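Local coordinates for protein probable transcriptional regulator (Pseudomonas aeruginosa, PDB 2ESN) that is a probable LysR-type transcriptional regulator that presumably binds DNA through its helix-turn-helix domain and senses a small effector through its substrate-binding-like domain, at residues C[28-33]-C[39-44]; C[121-126]-C[294-299]; C[139-144]-C[166-171]; C[171-176]-C[299-304]; C[235-240]-C[258-263]. All blocks are in the same frame, centred on the assembly; numbering follows the deposited sequence.

How the contacts relate
Contact 1 lies in the helix-turn-helix region; contacts 2 to 5 lie in the LysR substrate-binding-type domain, the presumed effector-binding part. The centre of contact 1 is about 39 Å from that of contact 2 and about 61 Å from that of contact 5. Contacts 2 and 4 have centres about 12 Å apart, both use helix 293-303 and share Gly299; a probable hydrogen bond from Arg122 NH1 to Gln300 OE1 (2.8 Å) also ties them. Contacts 3 and 4 share His171 on strand 168-183. Contact 5 touches none of the others; its nearest atoms are about 6 Å from those of contact 4 and about 15 Å from those of contact 2. Contacts 2 and 5 both touch the second subunit.

Contact 1: C[28-33]-C[39-44]; sequences GTAASE and SAFSHA
The Phe41 ring receives Ala30 and Ala31 on a slant, neither squarely over a face nor squarely at an edge. Its far end meets Ala30: the methyl CB of Ala30 lies 3.4 Å from Phe41 CZ and 3.5 Å from Phe41 CE1. Nearer its root, Phe41 CD1 lies 3.7 Å from Ala31 CA, so the backbone of Ala31 is touched as well as its methyl. That methyl, Ala31 CB, is 3.9 Å from both CD1 and CB of Phe41. The ring therefore runs from one alanine to the next along a single turn of helix. Its direction is set by chi1 of -164°, which carries CG of Phe41 away from its own backbone N and out toward 28-33. The two segments belong to helices 27-34 and 38-52, the consecutive pair of the helix-turn-helix. By analogy with LysR-family relatives, helix 38-52 is probably the DNA recognition helix. Phe41 also packs on Val17 and Leu21 of helix 15-24 and on Val27, Leu34 and Ile36, which places it in the core of the domain. The small alanines let the helices come close, with the CA atoms of Ala31 and Phe41 5.9 Å apart. Contact between the segments is apolar, so close fit of the ring against two alanines, and not directed bonding, holds the helices together here.

Contact 2: C[121-126]-C[294-299]; sequences NRLQHS and HAWMIG
Leu123 and Trp296 make the main aliphatic-aromatic contact. They reach toward each other from opposite directions, and both leucine methyls meet the far corner of the indole. Leu123 CD2 is 3.6 Å from Trp296 CH2 and 3.8 Å from Trp296 CZ2. Leu123 CD1 is 3.8 Å from the same CH2. The approach is slanted to the ring.

A second apolar contact joins Leu123 CD1 to the Met297 methyl CE at 4.1 Å. The methionine chain starts away from its backbone N and then bends twice, at chi2 62° and chi3 77°, which brings CE round to the leucine. The contact joins the end of helix 109-126 to helix 293-303, within the periplasmic-binding-protein-like domain of LysR regulators. Trp296 and Met297 also pack on Phe103 of strand 102-107, so helix 293-303 lies against the sheet.

Polar contacts stay on the outer side of helix 109-126. Gln124 NE2 donates to the backbone O of Asn121 at 2.9 Å, with an N-H...O angle of 158°. The donor sits off the carbonyl plane. The other amide atom, Gln124 OE1, accepts from the backbone N of Asp247 of the second subunit.

Contact 3: C[139-144]-C[166-171]; sequences RKLSVE and EGIQAH
Leu141, just before helix 143-148, and Val143, its first residue, pack on Ile168, which opens the long strand 168-183. This strand belongs to the mixed sheet of the presumed effector-binding domain. It pairs antiparallel with strands 278-285, 249-253 and 266-269, consistent with one of the strands that pass between the two subdomains in LysR-family relatives.

Ile168 uses two parts of its side chain. Its CG1 lies 3.6 Å from Leu141 CD2, and the two side chains slide past each other in opposite directions. Its CD1 meets Val143 CG2 at 3.7 Å and comes from a different side, at a slant. In Val143, chi1 of 49° places CG2 on the far side of CB from the backbone N, where it can reach Ile168.

Leu141 also packs on Pro165 and on Tyr283 of strand 278-285. Ser142 is the N-cap of helix 143-148; its OG makes a weak bond to Ala145 N. Arg139 folds back over the loop, and its NE makes a weak bond to Leu141 O at 3.4 Å. Gly167 has a positive phi of 86°, which suits glycine. Just before it, Glu166 O lies 3.9 Å from the methyl Val143 CG2.

Contact 4: C[171-176]-C[299-304]; sequences HDWFAD and GQLKGL
His171 meets the end of Lys302 at the start of the segment. The lysine begins by pointing away from the strand, but its chain is extended beyond CG and its end comes round to the imidazole. Lys302 NZ lies 3.6 Å from His171 NE2 and 3.7 Å from His171 CD2; CE of Lys302 lies 3.8 Å from the same CD2. The amine comes in obliquely, neither over a face nor at an edge. A positive ammonium so near would probably disfavour a protonated imidazole. Asp172 turns the other way and forms a salt bridge with Arg281. Trp173 carries the apolar part. Leu301 CD2 sits over one face of its five-membered ring, 4.1 Å from the centroid and 15° off the normal, a CH-pi contact. The methyl is displaced toward the CG-CD1 side, 4.0 Å from Trp173 CG. The two side chains run side by side in the same direction. Trp173 has chi1 near 59°, the congested setting between N and carbonyl carbon, and this lays the indole face against the leucine. His171 O lies in plane at the edge of the indole. Farther on, Phe174 stacks edge-to-face with His255. In this periplasmic-binding-protein-like domain of LysR regulators, the segment pairs with strand 278-285 through backbone bonds of His171, Trp173, Phe174 and Asp176; helix 293-303 packs against both strands, Leu301 touching Leu282 as well, while Trp173 and Leu304 both reach Leu115 of helix 109-126.

Contact 5: C[235-240]-C[258-263]; sequences TVLAAL and RALAEA
Leu260 points its CD1 methyl between Leu237 and Leu240, one helical turn apart. Against Leu237 it stands at about a right angle; against Leu240 the crossing is more slanted. The single methyl does all the touching on its side. Leu260 CD1 is 3.8 Å from Leu237 CD2 and 4.1 Å from Leu237 CB. It is also 3.9 Å from Leu240 CB and 3.9 Å from Leu240 CD1. The backbone joins in, since Leu237 O is 3.6 Å from the same methyl. In Leu260, chi1 of -74° and chi2 of -172° extend the branch that ends in CD1 straight toward helix 236-244.

The contact joins helices 236-244 and 254-264 of the presumed effector-binding domain, which precede and follow strand 249-253 in the chain. Leu240 packs further on Leu250 of that strand and on Leu266. At the start of the first helix, Asp109 accepts from Val236 N and Leu237 N through its two carboxylate oxygens, and so ties the helix start to helix 109-126. The second subunit closes in as well: Leu237 packs on Leu237 of the second subunit, and Leu260 on Phe241 of the second subunit. The side-chain contacts are wholly aliphatic across the segments, so shape rather than direction of bonding fixes the leucines, and the same apolar patch carries on into the subunit interface.

Contact 1: C[28-33]-C[39-44]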
# COMPACT_ATOMS: atom_id res chain seq x y z
N GLY C 28 43.60 -23.65 1.35
CA GLY C 28 43.71 -23.97 2.77
C GLY C 28 42.83 -23.14 3.66
O GLY C 28 42.12 -23.67 4.52
N THR C 29 42.83 -21.84 3.48
CA THR C 29 41.86 -21.08 4.29
C THR C 29 40.38 -21.17 3.91
O THR C 29 39.51 -20.94 4.75
CB THR C 29 42.24 -19.64 4.43
OG1 THR C 29 42.54 -19.10 3.13
CG2 THR C 29 43.51 -19.54 5.40
N ALA C 30 40.08 -21.46 2.64
CA ALA C 30 38.68 -21.63 2.25
C ALA C 30 38.21 -22.91 2.93
O ALA C 30 37.12 -22.93 3.51
CB ALA C 30 38.54 -21.74 0.69
N ALA C 31 39.02 -23.96 2.87
CA ALA C 31 38.68 -25.24 3.46
C ALA C 31 38.46 -25.11 4.98
O ALA C 31 37.40 -25.48 5.48
CB ALA C 31 39.75 -26.27 3.17
N SER C 32 39.43 -24.54 5.71
CA SER C 32 39.20 -24.35 7.15
C SER C 32 37.99 -23.43 7.43
O SER C 32 37.24 -23.70 8.33
CB SER C 32 40.45 -23.97 7.95
OG SER C 32 40.87 -22.65 7.66
N GLU C 33 37.74 -22.39 6.61
CA GLU C 33 36.43 -21.70 6.76
C GLU C 33 35.23 -22.71 6.70
O GLU C 33 34.29 -22.60 7.47
CB GLU C 33 36.26 -20.52 5.78
CG GLU C 33 35.07 -19.63 6.13
CD GLU C 33 34.64 -18.67 5.06
OE1 GLU C 33 33.45 -18.72 4.67
OE2 GLU C 33 35.46 -17.87 4.57
N SER C 39 41.40 -32.57 0.95
CA SER C 39 41.07 -33.42 -0.17
C SER C 39 39.57 -33.34 -0.47
O SER C 39 39.16 -33.46 -1.64
CB SER C 39 41.58 -34.85 0.05
OG SER C 39 40.64 -35.71 0.66
N ALA C 40 38.77 -33.07 0.57
CA ALA C 40 37.34 -32.90 0.43
C ALA C 40 37.09 -31.62 -0.35
O ALA C 40 36.25 -31.62 -1.28
CB ALA C 40 36.64 -32.83 1.78
N PHE C 41 37.79 -30.55 0.04
CA PHE C 41 37.77 -29.30 -0.68
C PHE C 41 38.15 -29.46 -2.14
O PHE C 41 37.57 -28.86 -3.04
CB PHE C 41 38.69 -28.24 -0.05
CG PHE C 41 38.39 -26.82 -0.54
CD1 PHE C 41 37.38 -26.05 0.07
CD2 PHE C 41 39.08 -26.28 -1.61
CE1 PHE C 41 37.06 -24.76 -0.38
CE2 PHE C 41 38.78 -24.99 -2.09
CZ PHE C 41 37.77 -24.22 -1.49
N SER C 42 39.20 -30.22 -2.37
CA SER C 42 39.76 -30.28 -3.71
C SER C 42 38.78 -31.09 -4.61
O SER C 42 38.59 -30.75 -5.78
CB SER C 42 41.11 -30.96 -3.62
OG SER C 42 41.72 -31.05 -4.88
N HIS C 43 38.17 -32.13 -4.04
CA HIS C 43 37.15 -32.93 -4.74
C HIS C 43 35.99 -31.99 -5.09
O HIS C 43 35.50 -32.00 -6.23
CB HIS C 43 36.69 -34.15 -3.88
CG HIS C 43 35.51 -34.92 -4.44
ND1 HIS C 43 35.39 -35.25 -5.78
CD2 HIS C 43 34.46 -35.50 -3.82
CE1 HIS C 43 34.27 -35.94 -5.97
NE2 HIS C 43 33.69 -36.11 -4.79
N ALA C 44 35.55 -31.17 -4.14
CA ALA C 44 34.37 -30.31 -4.34
C ALA C 44 34.65 -29.33 -5.44
O ALA C 44 33.79 -29.09 -6.31
CB ALA C 44 33.99 -29.59 -3.06

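Contact 2: C[121-126]-C[294-299]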
# COMPACT_ATOMS: atom_id res chain seq x y z
N ASN C 121 22.29 2.21 28.66
CA ASN C 121 23.31 2.32 29.68
C ASN C 121 23.84 0.91 30.04
O ASN C 121 25.03 0.76 30.26
CB ASN C 121 22.73 2.97 30.96
CG ASN C 121 23.80 3.09 32.02
OD1 ASN C 121 24.78 3.86 31.87
ND2 ASN C 121 23.77 2.19 32.93
N ARG C 122 22.92 -0.06 30.18
CA ARG C 122 23.26 -1.42 30.45
C ARG C 122 23.79 -2.12 29.17
O ARG C 122 24.90 -2.68 29.15
CB ARG C 122 22.02 -2.17 30.99
CG ARG C 122 22.28 -3.66 31.24
CD ARG C 122 20.97 -4.45 31.37
NE ARG C 122 20.23 -4.04 32.57
CZ ARG C 122 19.05 -4.57 32.92
NH1 ARG C 122 18.49 -5.50 32.14
NH2 ARG C 122 18.44 -4.15 34.02
N LEU C 123 22.98 -2.12 28.10
CA LEU C 123 23.30 -2.90 26.87
C LEU C 123 24.59 -2.57 26.19
O LEU C 123 25.26 -3.48 25.59
CB LEU C 123 22.12 -2.92 25.88
CG LEU C 123 20.80 -3.55 26.39
CD1 LEU C 123 19.82 -3.82 25.20
CD2 LEU C 123 20.97 -4.84 27.19
N GLN C 124 25.01 -1.30 26.25
CA GLN C 124 26.34 -0.95 25.74
C GLN C 124 27.48 -1.84 26.35
O GLN C 124 28.49 -2.04 25.72
CB GLN C 124 26.68 0.55 25.95
CG GLN C 124 26.93 0.87 27.40
CD GLN C 124 27.15 2.31 27.71
OE1 GLN C 124 27.63 3.09 26.90
NE2 GLN C 124 26.71 2.69 28.90
N HIS C 125 27.28 -2.36 27.55
CA HIS C 125 28.28 -3.19 28.24
C HIS C 125 27.93 -4.64 28.04
O HIS C 125 28.77 -5.41 27.69
CB HIS C 125 28.33 -2.88 29.77
CG HIS C 125 28.79 -1.48 30.09
ND1 HIS C 125 30.03 -1.01 29.73
CD2 HIS C 125 28.13 -0.43 30.63
CE1 HIS C 125 30.14 0.26 30.09
NE2 HIS C 125 29.00 0.63 30.65
N SER C 126 26.68 -5.00 28.35
CA SER C 126 26.29 -6.40 28.38
C SER C 126 26.04 -7.06 26.99
O SER C 126 26.02 -8.29 26.89
CB SER C 126 25.06 -6.59 29.27
OG SER C 126 23.88 -6.08 28.64
N HIS C 294 13.63 -12.28 21.40
CA HIS C 294 12.50 -11.63 21.98
C HIS C 294 12.34 -11.96 23.45
O HIS C 294 12.03 -11.07 24.24
CB HIS C 294 11.22 -12.01 21.25
CG HIS C 294 11.01 -11.21 20.01
ND1 HIS C 294 9.79 -10.65 19.69
CD2 HIS C 294 11.88 -10.82 19.04
CE1 HIS C 294 9.90 -9.99 18.54
NE2 HIS C 294 11.17 -10.06 18.14
N ALA C 295 12.53 -13.22 23.82
CA ALA C 295 12.46 -13.62 25.23
C ALA C 295 13.54 -12.89 26.06
O ALA C 295 13.28 -12.45 27.15
CB ALA C 295 12.62 -15.20 25.37
N TRP C 296 14.75 -12.76 25.53
CA TRP C 296 15.81 -12.03 26.26
C TRP C 296 15.42 -10.54 26.49
O TRP C 296 15.48 -10.01 27.64
CB TRP C 296 17.10 -12.17 25.50
CG TRP C 296 18.23 -11.34 26.03
CD1 TRP C 296 19.06 -11.65 27.06
CD2 TRP C 296 18.68 -10.08 25.51
NE1 TRP C 296 19.99 -10.67 27.22
CE2 TRP C 296 19.76 -9.67 26.32
CE3 TRP C 296 18.24 -9.22 24.48
CZ2 TRP C 296 20.46 -8.48 26.10
CZ3 TRP C 296 18.95 -8.00 24.26
CH2 TRP C 296 20.04 -7.65 25.08
N MET C 297 14.98 -9.89 25.40
CA MET C 297 14.67 -8.47 25.47
C MET C 297 13.51 -8.27 26.42
O MET C 297 13.50 -7.31 27.22
CB MET C 297 14.40 -7.87 24.10
CG MET C 297 14.10 -6.33 24.18
SD MET C 297 15.42 -5.30 24.83
CE MET C 297 16.39 -5.27 23.48
N ILE C 298 12.53 -9.18 26.38
CA ILE C 298 11.45 -9.12 27.36
C ILE C 298 12.00 -9.18 28.80
O ILE C 298 11.64 -8.37 29.64
CB ILE C 298 10.42 -10.21 27.15
CG1 ILE C 298 9.54 -9.90 25.94
CG2 ILE C 298 9.50 -10.28 28.34
CD1 ILE C 298 8.78 -11.14 25.41
N GLY C 299 12.89 -10.13 29.08
CA GLY C 299 13.51 -10.19 30.41
C GLY C 299 14.40 -8.99 30.76
O GLY C 299 14.53 -8.63 31.94

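Contact 3: C[139-144]-C[166-171]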
# COMPACT_ATOMS: atom_id res chain seq x y z
N ARG C 139 0.21 4.04 14.23
CA ARG C 139 -0.57 3.88 15.47
C ARG C 139 0.23 3.19 16.56
O ARG C 139 1.28 2.61 16.26
CB ARG C 139 -1.85 3.09 15.22
CG ARG C 139 -1.61 1.75 14.52
CD ARG C 139 -2.88 1.31 13.79
NE ARG C 139 -3.76 0.58 14.69
CZ ARG C 139 -5.09 0.56 14.60
NH1 ARG C 139 -5.71 1.24 13.64
NH2 ARG C 139 -5.80 -0.15 15.49
N LYS C 140 -0.27 3.26 17.79
CA LYS C 140 0.39 2.62 18.96
C LYS C 140 0.71 1.13 18.72
O LYS C 140 1.80 0.65 18.99
CB LYS C 140 -0.43 2.76 20.22
CG LYS C 140 0.24 2.05 21.41
CD LYS C 140 -0.15 2.62 22.77
CE LYS C 140 -1.64 2.51 23.07
NZ LYS C 140 -2.04 1.29 23.86
N LEU C 141 -0.27 0.43 18.17
CA LEU C 141 -0.28 -1.02 18.20
C LEU C 141 -0.80 -1.55 16.87
O LEU C 141 -2.00 -1.62 16.66
CB LEU C 141 -1.20 -1.44 19.34
CG LEU C 141 -0.86 -2.69 20.12
CD1 LEU C 141 -1.78 -2.80 21.31
CD2 LEU C 141 -0.99 -3.91 19.21
N SER C 142 0.11 -1.86 15.95
CA SER C 142 -0.24 -2.45 14.67
C SER C 142 0.16 -3.94 14.71
O SER C 142 1.32 -4.31 14.44
CB SER C 142 0.44 -1.67 13.53
OG SER C 142 0.69 -2.49 12.38
N VAL C 143 -0.81 -4.79 15.09
CA VAL C 143 -0.65 -6.26 15.18
C VAL C 143 -0.08 -6.84 13.89
O VAL C 143 0.68 -7.83 13.92
CB VAL C 143 -2.00 -6.97 15.57
CG1 VAL C 143 -3.16 -6.47 14.71
CG2 VAL C 143 -1.88 -8.50 15.51
N GLU C 144 -0.43 -6.21 12.77
CA GLU C 144 0.11 -6.53 11.45
C GLU C 144 1.67 -6.51 11.47
O GLU C 144 2.33 -7.50 11.08
CB GLU C 144 -0.45 -5.56 10.36
CG GLU C 144 -1.83 -4.85 10.68
CD GLU C 144 -2.19 -3.68 9.69
OE1 GLU C 144 -1.52 -3.55 8.63
OE2 GLU C 144 -3.14 -2.90 9.99
N GLU C 166 -5.92 -9.57 19.58
CA GLU C 166 -5.63 -11.01 19.61
C GLU C 166 -4.27 -11.28 19.04
O GLU C 166 -3.90 -10.75 17.99
CB GLU C 166 -6.68 -11.84 18.85
CG GLU C 166 -6.96 -13.16 19.58
CD GLU C 166 -7.44 -14.29 18.66
OE1 GLU C 166 -6.75 -15.35 18.61
OE2 GLU C 166 -8.49 -14.11 17.99
N GLY C 167 -3.52 -12.12 19.73
CA GLY C 167 -2.13 -12.32 19.37
C GLY C 167 -1.15 -11.32 19.98
O GLY C 167 0.07 -11.52 19.89
N ILE C 168 -1.65 -10.25 20.61
CA ILE C 168 -0.78 -9.31 21.32
C ILE C 168 -0.66 -9.63 22.81
O ILE C 168 -1.66 -9.76 23.51
CB ILE C 168 -1.25 -7.84 21.17
CG1 ILE C 168 -1.27 -7.42 19.69
CG2 ILE C 168 -0.37 -6.89 22.01
CD1 ILE C 168 -0.25 -8.13 18.81
N GLN C 169 0.57 -9.76 23.27
CA GLN C 169 0.88 -9.77 24.71
C GLN C 169 1.66 -8.46 25.10
O GLN C 169 2.35 -7.86 24.26
CB GLN C 169 1.72 -11.02 25.06
CG GLN C 169 3.08 -11.07 24.32
CD GLN C 169 3.84 -12.40 24.47
OE1 GLN C 169 3.37 -13.33 25.16
NE2 GLN C 169 5.01 -12.50 23.80
N ALA C 170 1.57 -8.09 26.38
CA ALA C 170 2.13 -6.86 26.92
C ALA C 170 2.86 -7.15 28.24
O ALA C 170 2.47 -8.04 29.00
CB ALA C 170 1.03 -5.87 27.15
N HIS C 171 3.94 -6.40 28.49
CA HIS C 171 4.64 -6.51 29.75
C HIS C 171 4.91 -5.12 30.28
O HIS C 171 5.49 -4.26 29.58
CB HIS C 171 5.95 -7.30 29.59
CG HIS C 171 5.73 -8.77 29.40
ND1 HIS C 171 5.62 -9.36 28.15
CD2 HIS C 171 5.61 -9.78 30.31
CE1 HIS C 171 5.44 -10.67 28.30
NE2 HIS C 171 5.44 -10.94 29.60

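Contact 4: C[171-176]-C[299-304]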
# COMPACT_ATOMS: atom_id res chain seq x y z
N HIS C 171 3.94 -6.40 28.49
CA HIS C 171 4.64 -6.51 29.75
C HIS C 171 4.91 -5.12 30.28
O HIS C 171 5.49 -4.26 29.58
CB HIS C 171 5.95 -7.30 29.59
CG HIS C 171 5.73 -8.77 29.40
ND1 HIS C 171 5.62 -9.36 28.15
CD2 HIS C 171 5.61 -9.78 30.31
CE1 HIS C 171 5.44 -10.67 28.30
NE2 HIS C 171 5.44 -10.94 29.60
N ASP C 172 4.54 -4.90 31.54
CA ASP C 172 4.71 -3.58 32.15
C ASP C 172 6.15 -3.28 32.49
O ASP C 172 6.87 -4.16 32.99
CB ASP C 172 3.82 -3.49 33.37
CG ASP C 172 2.37 -3.69 33.02
OD1 ASP C 172 1.97 -3.40 31.86
OD2 ASP C 172 1.64 -4.16 33.90
N TRP C 173 6.58 -2.05 32.19
CA TRP C 173 7.96 -1.65 32.60
C TRP C 173 8.18 -0.36 33.42
O TRP C 173 9.29 -0.13 33.95
CB TRP C 173 8.93 -1.77 31.42
CG TRP C 173 8.57 -0.94 30.23
CD1 TRP C 173 7.67 -1.27 29.27
CD2 TRP C 173 9.10 0.37 29.87
NE1 TRP C 173 7.59 -0.25 28.34
CE2 TRP C 173 8.48 0.75 28.67
CE3 TRP C 173 10.02 1.26 30.46
CZ2 TRP C 173 8.76 2.00 28.01
CZ3 TRP C 173 10.30 2.48 29.83
CH2 TRP C 173 9.66 2.85 28.61
N PHE C 174 7.15 0.47 33.54
CA PHE C 174 7.27 1.74 34.28
C PHE C 174 5.90 2.28 34.67
O PHE C 174 5.07 2.56 33.78
CB PHE C 174 7.94 2.79 33.39
CG PHE C 174 8.27 4.08 34.11
CD1 PHE C 174 8.97 4.08 35.32
CD2 PHE C 174 7.89 5.30 33.56
CE1 PHE C 174 9.28 5.29 35.99
CE2 PHE C 174 8.21 6.50 34.19
CZ PHE C 174 8.90 6.51 35.42
N ALA C 175 5.67 2.42 35.96
CA ALA C 175 4.46 3.14 36.46
C ALA C 175 4.82 4.61 36.75
O ALA C 175 5.83 4.86 37.37
CB ALA C 175 3.87 2.42 37.75
N ASP C 176 4.04 5.56 36.29
CA ASP C 176 4.27 6.99 36.58
C ASP C 176 2.90 7.71 36.64
O ASP C 176 1.85 7.10 36.44
CB ASP C 176 5.17 7.61 35.48
CG ASP C 176 5.76 9.01 35.82
OD1 ASP C 176 6.13 9.35 36.98
OD2 ASP C 176 5.95 9.74 34.84
N GLY C 299 12.89 -10.13 29.08
CA GLY C 299 13.51 -10.19 30.41
C GLY C 299 14.40 -8.99 30.76
O GLY C 299 14.53 -8.63 31.94
N GLN C 300 15.03 -8.38 29.75
CA GLN C 300 15.86 -7.20 29.98
C GLN C 300 15.07 -6.08 30.66
O GLN C 300 15.52 -5.56 31.68
CB GLN C 300 16.56 -6.69 28.71
CG GLN C 300 17.74 -7.52 28.31
CD GLN C 300 18.79 -7.68 29.44
OE1 GLN C 300 19.48 -6.73 29.80
NE2 GLN C 300 18.90 -8.90 30.00
N LEU C 301 13.89 -5.74 30.12
CA LEU C 301 13.07 -4.66 30.70
C LEU C 301 12.51 -5.00 32.09
O LEU C 301 12.11 -4.10 32.85
CB LEU C 301 11.94 -4.27 29.78
CG LEU C 301 12.29 -3.25 28.69
CD1 LEU C 301 13.41 -3.75 27.83
CD2 LEU C 301 11.06 -2.86 27.83
N LYS C 302 12.54 -6.29 32.44
CA LYS C 302 11.85 -6.77 33.62
C LYS C 302 12.36 -6.09 34.85
O LYS C 302 11.60 -5.35 35.48
CB LYS C 302 11.80 -8.32 33.72
CG LYS C 302 10.40 -8.83 33.24
CD LYS C 302 10.34 -10.27 32.66
CE LYS C 302 8.91 -10.51 32.10
NZ LYS C 302 8.70 -11.62 31.04
N GLY C 303 13.64 -6.25 35.16
CA GLY C 303 14.15 -5.55 36.33
C GLY C 303 14.69 -4.14 36.07
O GLY C 303 15.11 -3.47 37.01
N LEU C 304 14.66 -3.70 34.80
CA LEU C 304 15.22 -2.38 34.42
C LEU C 304 14.85 -1.15 35.31
O LEU C 304 13.68 -0.86 35.48
CB LEU C 304 14.93 -2.08 32.94
CG LEU C 304 15.70 -0.89 32.36
CD1 LEU C 304 17.26 -1.07 32.30
CD2 LEU C 304 15.14 -0.54 31.02

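Contact 5: C[235-240]-C[258-263]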
# COMPACT_ATOMS: atom_id res chain seq x y z
N THR C 235 5.19 15.47 20.20
CA THR C 235 6.40 15.38 21.05
C THR C 235 6.14 16.01 22.43
O THR C 235 5.96 17.24 22.49
CB THR C 235 7.47 16.44 20.60
OG1 THR C 235 7.34 16.86 19.24
CG2 THR C 235 8.82 16.17 21.03
N VAL C 236 6.25 15.23 23.51
CA VAL C 236 6.26 15.70 24.91
C VAL C 236 7.46 16.61 25.20
O VAL C 236 7.32 17.66 25.84
CB VAL C 236 6.29 14.52 25.90
CG1 VAL C 236 6.00 14.99 27.35
CG2 VAL C 236 5.24 13.62 25.58
N LEU C 237 8.64 16.25 24.68
CA LEU C 237 9.81 16.97 25.09
C LEU C 237 9.84 18.36 24.46
O LEU C 237 10.14 19.31 25.16
CB LEU C 237 11.11 16.16 24.87
CG LEU C 237 11.32 14.84 25.61
CD1 LEU C 237 12.74 14.25 25.22
CD2 LEU C 237 11.13 14.95 27.13
N ALA C 238 9.50 18.49 23.18
CA ALA C 238 9.34 19.82 22.63
C ALA C 238 8.20 20.58 23.35
O ALA C 238 8.28 21.79 23.49
CB ALA C 238 9.11 19.78 21.13
N ALA C 239 7.15 19.86 23.74
CA ALA C 239 5.97 20.49 24.37
C ALA C 239 6.34 21.14 25.70
O ALA C 239 5.82 22.20 26.05
CB ALA C 239 4.88 19.44 24.63
N LEU C 240 7.22 20.49 26.43
CA LEU C 240 7.71 20.97 27.73
C LEU C 240 8.44 22.29 27.50
O LEU C 240 8.19 23.26 28.22
CB LEU C 240 8.62 19.89 28.38
CG LEU C 240 7.81 18.75 28.99
CD1 LEU C 240 8.64 17.49 29.15
CD2 LEU C 240 7.28 19.17 30.36
N ARG C 258 9.84 16.39 35.06
CA ARG C 258 11.00 16.50 36.00
C ARG C 258 12.35 16.59 35.33
O ARG C 258 13.17 17.36 35.78
CB ARG C 258 11.05 15.33 36.96
CG ARG C 258 9.94 15.34 37.96
CD ARG C 258 10.05 14.13 38.89
NE ARG C 258 10.45 14.62 40.20
CZ ARG C 258 11.71 14.83 40.61
NH1 ARG C 258 11.93 15.31 41.83
NH2 ARG C 258 12.76 14.54 39.81
N ALA C 259 12.59 15.81 34.28
CA ALA C 259 13.86 15.89 33.53
C ALA C 259 14.09 17.24 32.82
O ALA C 259 15.23 17.69 32.55
CB ALA C 259 13.90 14.77 32.50
N LEU C 260 13.01 17.92 32.46
CA LEU C 260 13.19 19.18 31.78
C LEU C 260 12.87 20.42 32.62
O LEU C 260 12.92 21.50 32.10
CB LEU C 260 12.40 19.18 30.44
CG LEU C 260 13.01 18.32 29.32
CD1 LEU C 260 12.25 18.53 27.97
CD2 LEU C 260 14.52 18.64 29.16
N ALA C 261 12.51 20.25 33.90
CA ALA C 261 12.00 21.37 34.72
C ALA C 261 12.97 22.55 34.69
O ALA C 261 12.60 23.74 34.46
CB ALA C 261 11.70 20.90 36.15
N GLU C 262 14.24 22.25 34.85
CA GLU C 262 15.25 23.34 34.81
C GLU C 262 15.58 23.84 33.44
O GLU C 262 15.63 25.04 33.22
CB GLU C 262 16.55 22.87 35.50
CG GLU C 262 16.55 23.16 36.96
CD GLU C 262 16.77 24.66 37.23
OE1 GLU C 262 17.35 25.38 36.35
OE2 GLU C 262 16.37 25.11 38.33
N ALA C 263 15.87 22.92 32.54
CA ALA C 263 16.17 23.28 31.14
C ALA C 263 15.10 24.18 30.51
O ALA C 263 15.46 25.09 29.73
CB ALA C 263 16.29 22.03 30.31